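Local coordinates for protein UDP-N-acetylglucosamine 4,6-dehydratase (Vibrio fischeri, PDB 3PVZ) that binds NAD in a Rossmann-type domain and is probably a lyase that dehydrates UDP-N-acetylglucosamine at the 4,6-positions of the sugar, at residues 38-43 and 115-120; 60-65 and 88-93; 64-69 and 96-101; 140-145 and 179-184. All coordinates share one frame; numbering follows the deposited sequence.

Contact 1 (38-43 and 115-120); sequences FLVLGG and YVLNLS. With NAD (nicotinamide-adenine-dinucleotide), chain E.
Phe38 to Leu41 and Tyr115 to Asn118 run as parallel neighbouring strands, their axes 4.7 Å apart and 10° from alignment, with Leu39 and Leu41 turning both their N-H groups and carbonyls to the partner. The bond from Leu117 N to Leu39 O is 2.8 Å long and nearly straight (171°). On one face the Phe38 and Tyr115 rings lie side by side, planes at 16°, but are slid so far that they barely overlap; Phe38 CE1 meets Tyr115 CD2 at 3.6 Å. Leu117 CD1 approaches the Phe38 ring at its edge. On the other face, Leu39 CD2 packs on Val116 CG1 at 4.0 Å. At the end of strand 115-118, Asn118 OD1 accepts from Ser120 N, closing an Asx turn, and from Ser120 OG. Ser120 CA lies 3.3 Å from NAD O4B, and Gly42 CA packs on Ser120 CB. Helices 46-56 and 237-250 cover the Phe38 and Leu117 face, helix 131-154 packs on Leu41, Val116 and Asn118, and strands 62-66 and 159-163 flank the pair.

Contact 2 (60-65 and 88-93); sequences PQKLHV and NGDFQT
Asp90 and His64 meet across two parallel strands of a beta-alpha-beta unit, 62-66 and 90-94, joined by helix 70-83. His64 NE2 reaches both carboxylate oxygens, but weakly: 3.3 Å to Asp90 OD1, which lies at the ring edge, and slightly farther to Asp90 OD2, with ring and carboxylate planes 80° apart. Asp90 OD1 is gripped more firmly from its own strand by Gln92 NE2 at 3.0 Å, on the syn lone pair. The extended Lys62 chain lays CE over one face of the imidazole, offset toward the rim, while its NZ goes on to a salt bridge with Asp110; the other ring nitrogen, His64 ND1, bonds Tyr113 OH. On the reverse face of the sheet, Leu63 CD2 and Val65 CG2 pack against Phe91, whose ring meets Phe56 edge-to-face. The strand axes are 2° from parallel, held by bonds such as Leu63 N to Asp90 O at 2.8 Å. Where the strands begin, a water donates to Pro60 O at 2.7 Å and weakly accepts from Gly89 N.

Contact 3 (64-69 and 96-101); sequences HVVDIS and LDIGSI. With NAD (nicotinamide-adenine-dinucleotide), chain E.
Ile68 lies alongside Asp97, its CG2 pressed to Asp97 CA at 3.3 Å and to CB, while CG1 reaches NAD O2B and the adenine. CG1 stands between the backbone N and the carbonyl carbon (chi1 47°), which sends this branch to the cofactor. Nearer the strand, Val66 CG1 packs on Leu96 CB at 3.8 Å. Residues 67-69 and 96-101 follow neighbouring parallel strands, 62-66 and 90-94, of the Rossmann fold, where an acidic residue after the second strand classically holds the adenosine ribose. Asp67 fills that role: OD1 accepts from NAD O2B at 2.7 Å and OD2 from NAD O3B at 2.6 Å. Ser69 N bonds the anti lone pair of Asp67 OD1, an Asx turn that helps fix the carboxylate, and Ala44 N bonds OD2. At the adenine, Ile98 N donates to NAD N1A at 3.0 Å, and Asp97 OD1 accepts weakly from NAD N6A. Asp97 OD1 also takes Gly99 N at 2.8 Å, in a second Asx turn.

Contact 4 (140-145 and 179-184); sequences VNVFNT and KRIMEM. With NAD (nicotinamide-adenine-dinucleotide), chain E.
Asn141 O receives Thr145 OG1 at 2.8 Å, the donor standing 56° out of the carbonyl plane, and Met182 of the other helix packs its CG 3.4 Å from the same oxygen, a contact that is not a hydrogen bond. Helices 131-154 and 174-189 pack here on one flank of the Rossmann fold, their local axes 8.6 Å apart and 19° from parallel; a wider pi-type turn spans 140-143. Met182, a selenomethionine, reaches between the helices: with CG anti to the backbone N (chi1 -178°), CG lies against Asn141 O and Thr145 CG2. The Met182 and Thr145 side chains cross at about a right angle. Val142 extends the apolar seam, CG1 lying 4.3 Å from Ile181 CG2, and meets Phe357 of helix 351-367 beyond. Asn141 is tied at both ends of its amide, OD1 to Leu122 N and ND2 to Ser178 OG, which would fix its rotation beside Lys179 CE. Lys179, bent at chi2 and chi4, carries its amine to the nicotinamide ribose, where NZ donates to NAD O2D at an unusually short 2.5 Å, a length doubtful in detail, and to NAD O3D at a sounder 2.8 Å.

Contacts 1 and 2 pair strands of one sheet, where 90-94, 62-66, 37-41 and 115-118 lie side by side, and contact 3 starts from strand 62-66. Contacts 1 and 2 have centres 12 Å apart and are stitched by Phe38 N to Lys62 O at 2.7 Å, probably a hydrogen bond. Just beyond the C-terminal end of strand 62-66, Asp67 OD2 of contact 3 comes within 3.1 Å of Gly42 C of contact 1. Contacts 1, 3 and 4 all touch NAD: contact 3 bonds the adenine and its ribose, with Gly42 and Ser120 of contact 1 against that ribose, while Lys179 of contact 4 reaches the nicotinamide ribose. Gly99 CA and Asn144 OD1, 3.7 Å apart, join contacts 3 and 4. Contact 2 stays about 14 Å from contact 4 at the nearest atoms.

Contact 1 (38-43 and 115-120)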
# COMPACT_ATOMS: atom_id res chain seq x y z
N PHE A 38 -7.15 -20.32 -8.68
CA PHE A 38 -6.44 -19.66 -7.61
C PHE A 38 -6.90 -18.24 -7.40
O PHE A 38 -7.04 -17.44 -8.35
CB PHE A 38 -4.92 -19.62 -7.82
CG PHE A 38 -4.28 -20.95 -8.02
CD1 PHE A 38 -3.57 -21.55 -7.00
CD2 PHE A 38 -4.40 -21.62 -9.21
CE1 PHE A 38 -2.97 -22.77 -7.17
CE2 PHE A 38 -3.85 -22.87 -9.38
CZ PHE A 38 -3.12 -23.45 -8.37
N LEU A 39 -7.00 -17.87 -6.11
CA LEU A 39 -7.22 -16.53 -5.67
C LEU A 39 -6.00 -16.12 -4.80
O LEU A 39 -5.72 -16.78 -3.85
CB LEU A 39 -8.50 -16.49 -4.83
CG LEU A 39 -8.85 -15.15 -4.16
CD1 LEU A 39 -8.83 -13.92 -5.22
CD2 LEU A 39 -10.13 -15.24 -3.37
N VAL A 40 -5.32 -15.01 -5.12
CA VAL A 40 -4.21 -14.52 -4.32
C VAL A 40 -4.55 -13.16 -3.81
O VAL A 40 -4.62 -12.17 -4.57
CB VAL A 40 -2.89 -14.45 -5.16
CG1 VAL A 40 -1.70 -14.05 -4.29
CG2 VAL A 40 -2.65 -15.81 -5.82
N LEU A 41 -4.70 -13.09 -2.50
CA LEU A 41 -4.95 -11.88 -1.79
C LEU A 41 -3.64 -11.26 -1.33
O LEU A 41 -2.77 -11.91 -0.86
CB LEU A 41 -5.81 -12.21 -0.57
CG LEU A 41 -7.07 -12.96 -0.95
CD1 LEU A 41 -7.94 -13.13 0.28
CD2 LEU A 41 -7.83 -12.25 -2.08
N GLY A 42 -3.56 -9.96 -1.40
CA GLY A 42 -2.30 -9.27 -1.21
C GLY A 42 -1.31 -9.66 -2.27
O GLY A 42 -0.06 -9.64 -2.05
N GLY A 43 -1.84 -9.96 -3.44
CA GLY A 43 -1.01 -10.49 -4.50
C GLY A 43 -0.14 -9.46 -5.19
O GLY A 43 0.62 -9.85 -6.00
N TYR A 115 -7.96 -22.92 -4.52
CA TYR A 115 -6.90 -22.56 -3.62
C TYR A 115 -6.94 -21.05 -3.42
O TYR A 115 -6.95 -20.27 -4.38
CB TYR A 115 -5.53 -22.94 -4.17
CG TYR A 115 -5.26 -24.44 -4.37
CD1 TYR A 115 -4.81 -25.21 -3.33
CD2 TYR A 115 -5.35 -25.03 -5.64
CE1 TYR A 115 -4.55 -26.57 -3.49
CE2 TYR A 115 -5.10 -26.33 -5.82
CZ TYR A 115 -4.70 -27.11 -4.74
OH TYR A 115 -4.46 -28.44 -4.89
N VAL A 116 -6.99 -20.65 -2.15
CA VAL A 116 -7.04 -19.24 -1.78
C VAL A 116 -5.78 -18.95 -0.96
O VAL A 116 -5.53 -19.63 0.01
CB VAL A 116 -8.32 -18.90 -1.02
CG1 VAL A 116 -8.30 -17.40 -0.61
CG2 VAL A 116 -9.56 -19.25 -1.90
N LEU A 117 -4.96 -17.99 -1.41
CA LEU A 117 -3.69 -17.65 -0.77
C LEU A 117 -3.78 -16.20 -0.26
O LEU A 117 -4.16 -15.31 -1.00
CB LEU A 117 -2.53 -17.77 -1.78
CG LEU A 117 -2.19 -19.17 -2.31
CD1 LEU A 117 -3.13 -19.55 -3.47
CD2 LEU A 117 -0.73 -19.28 -2.78
N ASN A 118 -3.51 -16.00 1.02
CA ASN A 118 -3.58 -14.67 1.62
C ASN A 118 -2.21 -14.21 2.05
O ASN A 118 -1.69 -14.66 3.06
CB ASN A 118 -4.53 -14.70 2.81
CG ASN A 118 -4.81 -13.30 3.41
OD1 ASN A 118 -4.29 -12.29 2.98
ND2 ASN A 118 -5.71 -13.26 4.37
N LEU A 119 -1.63 -13.31 1.26
CA LEU A 119 -0.36 -12.72 1.56
C LEU A 119 -0.60 -11.24 1.86
O LEU A 119 0.30 -10.44 1.73
CB LEU A 119 0.62 -12.83 0.36
CG LEU A 119 1.23 -14.22 0.10
CD1 LEU A 119 1.87 -14.79 1.38
CD2 LEU A 119 0.19 -15.17 -0.51
N SER A 120 -1.80 -10.90 2.32
CA SER A 120 -2.09 -9.51 2.66
C SER A 120 -1.84 -9.34 4.16
O SER A 120 -2.03 -10.28 4.91
CB SER A 120 -3.52 -9.14 2.28
OG SER A 120 -4.44 -9.65 3.24
PA NAD E . 3.95 -6.50 1.71
O1A NAD E . 3.78 -5.20 2.43
O2A NAD E . 4.88 -6.32 0.54
O5B NAD E . 2.63 -6.90 0.92
C5B NAD E . 1.42 -6.95 1.71
C4B NAD E . 0.32 -6.74 0.66
O4B NAD E . -0.97 -6.79 1.21
C3B NAD E . 0.49 -5.35 -0.03
O3B NAD E . 0.54 -5.47 -1.43
C2B NAD E . -0.77 -4.58 0.46
O2B NAD E . -1.19 -3.54 -0.40
C1B NAD E . -1.73 -5.79 0.58
N9A NAD E . -2.86 -5.47 1.43
C8A NAD E . -2.82 -5.02 2.69
N7A NAD E . -4.01 -4.78 3.14
C5A NAD E . -4.89 -5.18 2.17
C6A NAD E . -6.27 -5.18 2.05
N6A NAD E . -7.00 -4.78 3.14
N1A NAD E . -6.84 -5.61 0.93
C2A NAD E . -6.11 -6.01 -0.10
N3A NAD E . -4.80 -6.00 -0.04
C4A NAD E . -4.17 -5.61 1.06
O3 NAD E . 4.41 -7.63 2.76
PN NAD E . 5.23 -8.92 2.22
O1N NAD E . 6.72 -8.70 2.40
O2N NAD E . 4.92 -9.48 0.90
O5D NAD E . 4.90 -9.96 3.47
C5D NAD E . 3.62 -10.55 3.33
C4D NAD E . 3.35 -11.46 4.53
O4D NAD E . 4.54 -12.25 4.84
C3D NAD E . 3.08 -10.60 5.79
O3D NAD E . 2.23 -11.26 6.75
C2D NAD E . 4.48 -10.51 6.45
O2D NAD E . 4.41 -10.26 7.86
C1D NAD E . 5.02 -11.92 6.17
N1N NAD E . 6.48 -11.99 6.27
C2N NAD E . 7.22 -11.24 5.44
C3N NAD E . 8.59 -11.27 5.48
C7N NAD E . 9.41 -10.43 4.59
O7N NAD E . 10.63 -10.48 4.76
N7N NAD E . 8.89 -9.62 3.66
C4N NAD E . 9.24 -12.12 6.41
C5N NAD E . 8.45 -12.89 7.25
C6N NAD E . 7.06 -12.80 7.17

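Contact 2 (60-65 and 88-93)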
# COMPACT_ATOMS: atom_id res chain seq x y z
N PRO A 60 -2.07 -21.79 -15.05
CA PRO A 60 -3.23 -22.10 -14.23
C PRO A 60 -4.57 -21.91 -14.96
O PRO A 60 -4.68 -21.05 -15.84
CB PRO A 60 -3.18 -21.06 -13.15
CG PRO A 60 -2.57 -19.86 -13.81
CD PRO A 60 -1.53 -20.44 -14.75
N GLN A 61 -5.61 -22.62 -14.50
CA GLN A 61 -6.92 -22.56 -15.16
C GLN A 61 -7.51 -21.18 -14.90
O GLN A 61 -8.12 -20.55 -15.75
CB GLN A 61 -7.82 -23.64 -14.62
CG GLN A 61 -8.49 -24.62 -15.52
CD GLN A 61 -9.35 -25.56 -14.64
OE1 GLN A 61 -9.90 -25.09 -13.74
NE2 GLN A 61 -9.40 -26.85 -14.89
N LYS A 62 -7.28 -20.71 -13.69
CA LYS A 62 -7.89 -19.49 -13.15
C LYS A 62 -6.92 -18.94 -12.11
O LYS A 62 -6.44 -19.68 -11.24
CB LYS A 62 -9.26 -19.78 -12.53
CG LYS A 62 -10.00 -18.52 -12.13
CD LYS A 62 -11.35 -18.80 -11.56
CE LYS A 62 -12.13 -17.51 -11.22
NZ LYS A 62 -13.36 -17.91 -10.46
N LEU A 63 -6.60 -17.64 -12.26
CA LEU A 63 -5.80 -16.91 -11.34
C LEU A 63 -6.25 -15.47 -11.19
O LEU A 63 -6.12 -14.64 -12.10
CB LEU A 63 -4.33 -17.04 -11.72
CG LEU A 63 -3.32 -16.11 -11.02
CD1 LEU A 63 -3.38 -16.44 -9.55
CD2 LEU A 63 -1.88 -16.18 -11.57
N HIS A 64 -6.80 -15.17 -10.03
CA HIS A 64 -7.31 -13.86 -9.70
C HIS A 64 -6.47 -13.26 -8.60
O HIS A 64 -6.22 -13.91 -7.60
CB HIS A 64 -8.76 -13.91 -9.25
CG HIS A 64 -9.73 -14.12 -10.36
ND1 HIS A 64 -11.10 -14.02 -10.17
CD2 HIS A 64 -9.55 -14.41 -11.67
CE1 HIS A 64 -11.72 -14.24 -11.32
NE2 HIS A 64 -10.80 -14.50 -12.25
N VAL A 65 -5.96 -12.03 -8.85
CA VAL A 65 -5.11 -11.32 -7.92
C VAL A 65 -5.85 -10.12 -7.33
O VAL A 65 -6.45 -9.35 -8.05
CB VAL A 65 -3.82 -10.82 -8.63
CG1 VAL A 65 -2.80 -10.37 -7.63
CG2 VAL A 65 -3.25 -11.95 -9.55
N ASN A 88 -4.08 -19.04 -21.55
CA ASN A 88 -5.45 -19.16 -22.10
C ASN A 88 -6.48 -18.98 -21.01
O ASN A 88 -7.61 -18.62 -21.29
CB ASN A 88 -5.69 -20.55 -22.65
CG ASN A 88 -4.81 -20.86 -23.82
OD1 ASN A 88 -4.40 -19.95 -24.60
ND2 ASN A 88 -4.54 -22.18 -24.00
N GLY A 89 -6.05 -19.25 -19.78
CA GLY A 89 -6.92 -19.31 -18.59
C GLY A 89 -7.30 -17.94 -18.09
O GLY A 89 -7.01 -16.93 -18.72
N ASP A 90 -8.03 -17.93 -16.98
CA ASP A 90 -8.75 -16.77 -16.56
C ASP A 90 -7.85 -16.03 -15.59
O ASP A 90 -7.92 -16.27 -14.36
CB ASP A 90 -10.07 -17.26 -15.93
CG ASP A 90 -10.91 -16.17 -15.34
OD1 ASP A 90 -10.61 -14.97 -15.50
OD2 ASP A 90 -11.92 -16.54 -14.67
N PHE A 91 -7.02 -15.12 -16.13
CA PHE A 91 -6.13 -14.28 -15.35
C PHE A 91 -6.70 -12.85 -15.25
O PHE A 91 -6.94 -12.18 -16.26
CB PHE A 91 -4.71 -14.21 -15.96
CG PHE A 91 -3.80 -13.31 -15.19
CD1 PHE A 91 -3.39 -13.64 -13.95
CD2 PHE A 91 -3.44 -12.07 -15.70
CE1 PHE A 91 -2.58 -12.81 -13.20
CE2 PHE A 91 -2.64 -11.24 -14.95
CZ PHE A 91 -2.20 -11.63 -13.69
N GLN A 92 -6.96 -12.40 -14.03
CA GLN A 92 -7.50 -11.05 -13.80
C GLN A 92 -7.03 -10.50 -12.47
O GLN A 92 -6.87 -11.22 -11.49
CB GLN A 92 -9.02 -11.05 -13.83
CG GLN A 92 -9.71 -11.58 -15.09
CD GLN A 92 -11.22 -11.35 -15.04
OE1 GLN A 92 -11.65 -10.19 -15.06
NE2 GLN A 92 -12.03 -12.45 -14.85
N THR A 93 -6.92 -9.17 -12.43
CA THR A 93 -6.49 -8.46 -11.27
C THR A 93 -7.58 -7.46 -10.86
O THR A 93 -8.28 -6.92 -11.67
CB THR A 93 -5.16 -7.74 -11.57
OG1 THR A 93 -5.44 -6.70 -12.51
CG2 THR A 93 -4.15 -8.72 -12.19
O HOH W 1 -4.18 -21.14 -18.45

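Contact 3 (64-69 and 96-101)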
# COMPACT_ATOMS: atom_id res chain seq x y z
N HIS A 64 -6.80 -15.17 -10.03
CA HIS A 64 -7.31 -13.86 -9.70
C HIS A 64 -6.47 -13.26 -8.60
O HIS A 64 -6.22 -13.91 -7.60
CB HIS A 64 -8.76 -13.91 -9.25
CG HIS A 64 -9.73 -14.12 -10.36
ND1 HIS A 64 -11.10 -14.02 -10.17
CD2 HIS A 64 -9.55 -14.41 -11.67
CE1 HIS A 64 -11.72 -14.24 -11.32
NE2 HIS A 64 -10.80 -14.50 -12.25
N VAL A 65 -5.96 -12.03 -8.85
CA VAL A 65 -5.11 -11.32 -7.92
C VAL A 65 -5.85 -10.12 -7.33
O VAL A 65 -6.45 -9.35 -8.05
CB VAL A 65 -3.82 -10.82 -8.63
CG1 VAL A 65 -2.80 -10.37 -7.63
CG2 VAL A 65 -3.25 -11.95 -9.55
N VAL A 66 -5.83 -9.95 -6.02
CA VAL A 66 -6.52 -8.83 -5.35
C VAL A 66 -5.61 -8.07 -4.39
O VAL A 66 -4.96 -8.66 -3.56
CB VAL A 66 -7.68 -9.38 -4.56
CG1 VAL A 66 -8.47 -8.21 -3.80
CG2 VAL A 66 -8.65 -10.12 -5.50
N ASP A 67 -5.55 -6.75 -4.49
CA ASP A 67 -4.67 -5.97 -3.62
C ASP A 67 -5.11 -4.53 -3.70
O ASP A 67 -5.64 -4.10 -4.72
CB ASP A 67 -3.22 -6.07 -4.12
CG ASP A 67 -2.22 -5.65 -3.10
OD1 ASP A 67 -2.10 -4.42 -2.78
OD2 ASP A 67 -1.48 -6.56 -2.66
N ILE A 68 -4.89 -3.79 -2.64
CA ILE A 68 -5.34 -2.42 -2.64
C ILE A 68 -4.44 -1.56 -3.48
O ILE A 68 -4.90 -0.54 -3.95
CB ILE A 68 -5.47 -1.78 -1.24
CG1 ILE A 68 -4.24 -2.06 -0.39
CG2 ILE A 68 -6.67 -2.29 -0.53
CD1 ILE A 68 -4.26 -1.33 0.92
N SER A 69 -3.20 -1.97 -3.73
CA SER A 69 -2.30 -1.13 -4.51
C SER A 69 -2.52 -1.31 -6.02
O SER A 69 -2.08 -2.29 -6.58
CB SER A 69 -0.82 -1.42 -4.13
OG SER A 69 0.05 -0.77 -5.04
N LEU A 96 -8.82 -4.21 -5.00
CA LEU A 96 -9.86 -4.16 -3.99
C LEU A 96 -9.23 -4.33 -2.59
O LEU A 96 -8.16 -4.94 -2.43
CB LEU A 96 -10.85 -5.27 -4.25
CG LEU A 96 -11.68 -5.35 -5.53
CD1 LEU A 96 -12.59 -6.66 -5.52
CD2 LEU A 96 -12.48 -4.12 -5.67
N ASP A 97 -9.85 -3.69 -1.62
CA ASP A 97 -9.56 -3.85 -0.25
C ASP A 97 -10.45 -5.01 0.26
O ASP A 97 -11.67 -4.98 0.12
CB ASP A 97 -9.96 -2.58 0.47
CG ASP A 97 -9.61 -2.60 1.96
OD1 ASP A 97 -9.86 -3.63 2.66
OD2 ASP A 97 -9.07 -1.56 2.43
N ILE A 98 -9.83 -5.99 0.88
CA ILE A 98 -10.51 -7.22 1.26
C ILE A 98 -11.62 -6.96 2.33
O ILE A 98 -12.58 -7.75 2.44
CB ILE A 98 -9.47 -8.19 1.79
CG1 ILE A 98 -8.56 -8.65 0.65
CG2 ILE A 98 -10.09 -9.42 2.48
CD1 ILE A 98 -7.24 -9.27 1.20
N GLY A 99 -11.46 -5.90 3.12
CA GLY A 99 -12.47 -5.51 4.11
C GLY A 99 -13.73 -4.84 3.57
O GLY A 99 -14.60 -4.49 4.34
N SER A 100 -13.87 -4.67 2.28
CA SER A 100 -14.90 -3.79 1.75
C SER A 100 -16.12 -4.50 1.17
O SER A 100 -16.09 -5.68 0.83
CB SER A 100 -14.29 -2.90 0.63
OG SER A 100 -13.91 -3.70 -0.47
N ILE A 101 -17.19 -3.71 1.02
CA ILE A 101 -18.44 -4.12 0.33
C ILE A 101 -18.11 -4.57 -1.10
O ILE A 101 -18.68 -5.51 -1.63
CB ILE A 101 -19.42 -2.93 0.19
CG1 ILE A 101 -19.77 -2.29 1.55
CG2 ILE A 101 -20.70 -3.32 -0.59
CD1 ILE A 101 -20.04 -3.25 2.68
PA NAD E . 3.95 -6.50 1.71
O1A NAD E . 3.78 -5.20 2.43
O2A NAD E . 4.88 -6.32 0.54
O5B NAD E . 2.63 -6.90 0.92
C5B NAD E . 1.42 -6.95 1.71
C4B NAD E . 0.32 -6.74 0.66
O4B NAD E . -0.97 -6.79 1.21
C3B NAD E . 0.49 -5.35 -0.03
O3B NAD E . 0.54 -5.47 -1.43
C2B NAD E . -0.77 -4.58 0.46
O2B NAD E . -1.19 -3.54 -0.40
C1B NAD E . -1.73 -5.79 0.58
N9A NAD E . -2.86 -5.47 1.43
C8A NAD E . -2.82 -5.02 2.69
N7A NAD E . -4.01 -4.78 3.14
C5A NAD E . -4.89 -5.18 2.17
C6A NAD E . -6.27 -5.18 2.05
N6A NAD E . -7.00 -4.78 3.14
N1A NAD E . -6.84 -5.61 0.93
C2A NAD E . -6.11 -6.01 -0.10
N3A NAD E . -4.80 -6.00 -0.04
C4A NAD E . -4.17 -5.61 1.06
O3 NAD E . 4.41 -7.63 2.76
PN NAD E . 5.23 -8.92 2.22
O1N NAD E . 6.72 -8.70 2.40
O2N NAD E . 4.92 -9.48 0.90
O5D NAD E . 4.90 -9.96 3.47
C5D NAD E . 3.62 -10.55 3.33
C4D NAD E . 3.35 -11.46 4.53
O4D NAD E . 4.54 -12.25 4.84
C3D NAD E . 3.08 -10.60 5.79
O3D NAD E . 2.23 -11.26 6.75
C2D NAD E . 4.48 -10.51 6.45
O2D NAD E . 4.41 -10.26 7.86
C1D NAD E . 5.02 -11.92 6.17
N1N NAD E . 6.48 -11.99 6.27
C2N NAD E . 7.22 -11.24 5.44
C3N NAD E . 8.59 -11.27 5.48
C7N NAD E . 9.41 -10.43 4.59
O7N NAD E . 10.63 -10.48 4.76
N7N NAD E . 8.89 -9.62 3.66
C4N NAD E . 9.24 -12.12 6.41
C5N NAD E . 8.45 -12.89 7.25
C6N NAD E . 7.06 -12.80 7.17

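Contact 4 (140-145 and 179-184)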
# COMPACT_ATOMS: atom_id res chain seq x y z
N VAL A 140 -7.05 -6.05 9.30
CA VAL A 140 -6.35 -6.66 8.16
C VAL A 140 -5.75 -8.02 8.54
O VAL A 140 -5.86 -8.97 7.78
CB VAL A 140 -5.27 -5.77 7.59
CG1 VAL A 140 -4.46 -6.56 6.53
CG2 VAL A 140 -5.85 -4.50 6.99
N ASN A 141 -5.11 -8.14 9.72
CA ASN A 141 -4.39 -9.36 9.97
C ASN A 141 -5.33 -10.40 10.59
O ASN A 141 -5.15 -11.56 10.30
CB ASN A 141 -3.15 -9.19 10.87
CG ASN A 141 -2.05 -8.31 10.28
OD1 ASN A 141 -2.01 -7.95 9.08
ND2 ASN A 141 -1.11 -7.94 11.17
N VAL A 142 -6.29 -10.02 11.43
CA VAL A 142 -7.18 -11.03 12.07
C VAL A 142 -8.52 -11.21 11.32
O VAL A 142 -8.78 -12.26 10.72
CB VAL A 142 -7.42 -10.70 13.56
CG1 VAL A 142 -8.23 -11.81 14.27
CG2 VAL A 142 -6.06 -10.47 14.28
N PHE A 143 -9.34 -10.16 11.31
CA PHE A 143 -10.71 -10.25 10.83
C PHE A 143 -10.89 -10.48 9.34
O PHE A 143 -11.76 -11.24 8.96
CB PHE A 143 -11.54 -9.08 11.36
CG PHE A 143 -11.72 -9.13 12.86
CD1 PHE A 143 -12.41 -10.19 13.45
CD2 PHE A 143 -11.14 -8.19 13.67
CE1 PHE A 143 -12.52 -10.26 14.81
CE2 PHE A 143 -11.27 -8.25 15.04
CZ PHE A 143 -11.95 -9.28 15.61
N ASN A 144 -10.06 -9.87 8.51
CA ASN A 144 -10.10 -10.12 7.08
C ASN A 144 -9.72 -11.55 6.79
O ASN A 144 -10.23 -12.19 5.84
CB ASN A 144 -9.12 -9.22 6.33
CG ASN A 144 -9.61 -7.77 6.20
OD1 ASN A 144 -10.68 -7.40 6.69
ND2 ASN A 144 -8.81 -6.94 5.54
N THR A 145 -8.79 -12.07 7.57
CA THR A 145 -8.32 -13.42 7.35
C THR A 145 -9.44 -14.39 7.69
O THR A 145 -9.79 -15.22 6.85
CB THR A 145 -7.10 -13.71 8.21
OG1 THR A 145 -6.10 -12.71 7.97
CG2 THR A 145 -6.52 -15.07 7.90
N LYS A 179 -0.60 -11.54 14.74
CA LYS A 179 -0.43 -12.80 13.98
C LYS A 179 -0.67 -14.01 14.91
O LYS A 179 -1.16 -15.05 14.47
CB LYS A 179 0.96 -12.90 13.32
CG LYS A 179 1.40 -11.74 12.37
CD LYS A 179 0.83 -11.90 10.95
CE LYS A 179 1.55 -10.96 9.93
NZ LYS A 179 2.87 -11.47 9.49
N ARG A 180 -0.35 -13.90 16.19
CA ARG A 180 -0.60 -14.99 17.12
C ARG A 180 -2.09 -15.16 17.38
O ARG A 180 -2.58 -16.27 17.52
CB ARG A 180 0.14 -14.78 18.44
CG ARG A 180 -0.14 -15.84 19.47
CD ARG A 180 0.34 -17.24 19.05
NE ARG A 180 -0.12 -18.21 20.03
CZ ARG A 180 -1.17 -19.02 19.88
NH1 ARG A 180 -1.87 -19.06 18.74
NH2 ARG A 180 -1.49 -19.84 20.89
N ILE A 181 -2.81 -14.04 17.46
CA ILE A 181 -4.25 -14.11 17.65
C ILE A 181 -4.89 -14.65 16.37
O ILE A 181 -5.79 -15.49 16.43
CB ILE A 181 -4.86 -12.73 18.06
CG1 ILE A 181 -4.37 -12.33 19.44
CG2 ILE A 181 -6.38 -12.76 18.02
CD1 ILE A 181 -4.29 -10.84 19.67
N MSE A 182 -4.38 -14.23 15.23
CA MSE A 182 -4.87 -14.75 13.96
C MSE A 182 -4.83 -16.28 13.88
O MSE A 182 -5.78 -16.91 13.41
CB MSE A 182 -4.03 -14.22 12.81
CG MSE A 182 -4.53 -14.70 11.44
SE MSE A 182 -3.02 -15.02 10.27
CE MSE A 182 -2.66 -13.27 9.92
N GLU A 183 -3.70 -16.85 14.30
CA GLU A 183 -3.48 -18.31 14.35
C GLU A 183 -4.56 -19.03 15.18
O GLU A 183 -4.99 -20.13 14.84
CB GLU A 183 -2.10 -18.60 14.97
CG GLU A 183 -1.72 -20.08 15.05
CD GLU A 183 -0.34 -20.34 15.69
OE1 GLU A 183 0.07 -19.59 16.61
OE2 GLU A 183 0.31 -21.34 15.30
N MSE A 184 -5.02 -18.41 16.24
CA MSE A 184 -6.14 -18.98 17.03
C MSE A 184 -7.40 -19.08 16.15
O MSE A 184 -8.07 -20.13 16.10
CB MSE A 184 -6.45 -18.10 18.23
CG MSE A 184 -5.33 -18.00 19.23
SE MSE A 184 -5.76 -16.74 20.66
CE MSE A 184 -4.09 -16.78 21.64
PA NAD E . 3.95 -6.50 1.71
O1A NAD E . 3.78 -5.20 2.43
O2A NAD E . 4.88 -6.32 0.54
O5B NAD E . 2.63 -6.90 0.92
C5B NAD E . 1.42 -6.95 1.71
C4B NAD E . 0.32 -6.74 0.66
O4B NAD E . -0.97 -6.79 1.21
C3B NAD E . 0.49 -5.35 -0.03
O3B NAD E . 0.54 -5.47 -1.43
C2B NAD E . -0.77 -4.58 0.46
O2B NAD E . -1.19 -3.54 -0.40
C1B NAD E . -1.73 -5.79 0.58
N9A NAD E . -2.86 -5.47 1.43
C8A NAD E . -2.82 -5.02 2.69
N7A NAD E . -4.01 -4.78 3.14
C5A NAD E . -4.89 -5.18 2.17
C6A NAD E . -6.27 -5.18 2.05
N6A NAD E . -7.00 -4.78 3.14
N1A NAD E . -6.84 -5.61 0.93
C2A NAD E . -6.11 -6.01 -0.10
N3A NAD E . -4.80 -6.00 -0.04
C4A NAD E . -4.17 -5.61 1.06
O3 NAD E . 4.41 -7.63 2.76
PN NAD E . 5.23 -8.92 2.22
O1N NAD E . 6.72 -8.70 2.40
O2N NAD E . 4.92 -9.48 0.90
O5D NAD E . 4.90 -9.96 3.47
C5D NAD E . 3.62 -10.55 3.33
C4D NAD E . 3.35 -11.46 4.53
O4D NAD E . 4.54 -12.25 4.84
C3D NAD E . 3.08 -10.60 5.79
O3D NAD E . 2.23 -11.26 6.75
C2D NAD E . 4.48 -10.51 6.45
O2D NAD E . 4.41 -10.26 7.86
C1D NAD E . 5.02 -11.92 6.17
N1N NAD E . 6.48 -11.99 6.27
C2N NAD E . 7.22 -11.24 5.44
C3N NAD E . 8.59 -11.27 5.48
C7N NAD E . 9.41 -10.43 4.59
O7N NAD E . 10.63 -10.48 4.76
N7N NAD E . 8.89 -9.62 3.66
C4N NAD E . 9.24 -12.12 6.41
C5N NAD E . 8.45 -12.89 7.25
C6N NAD E . 7.06 -12.80 7.17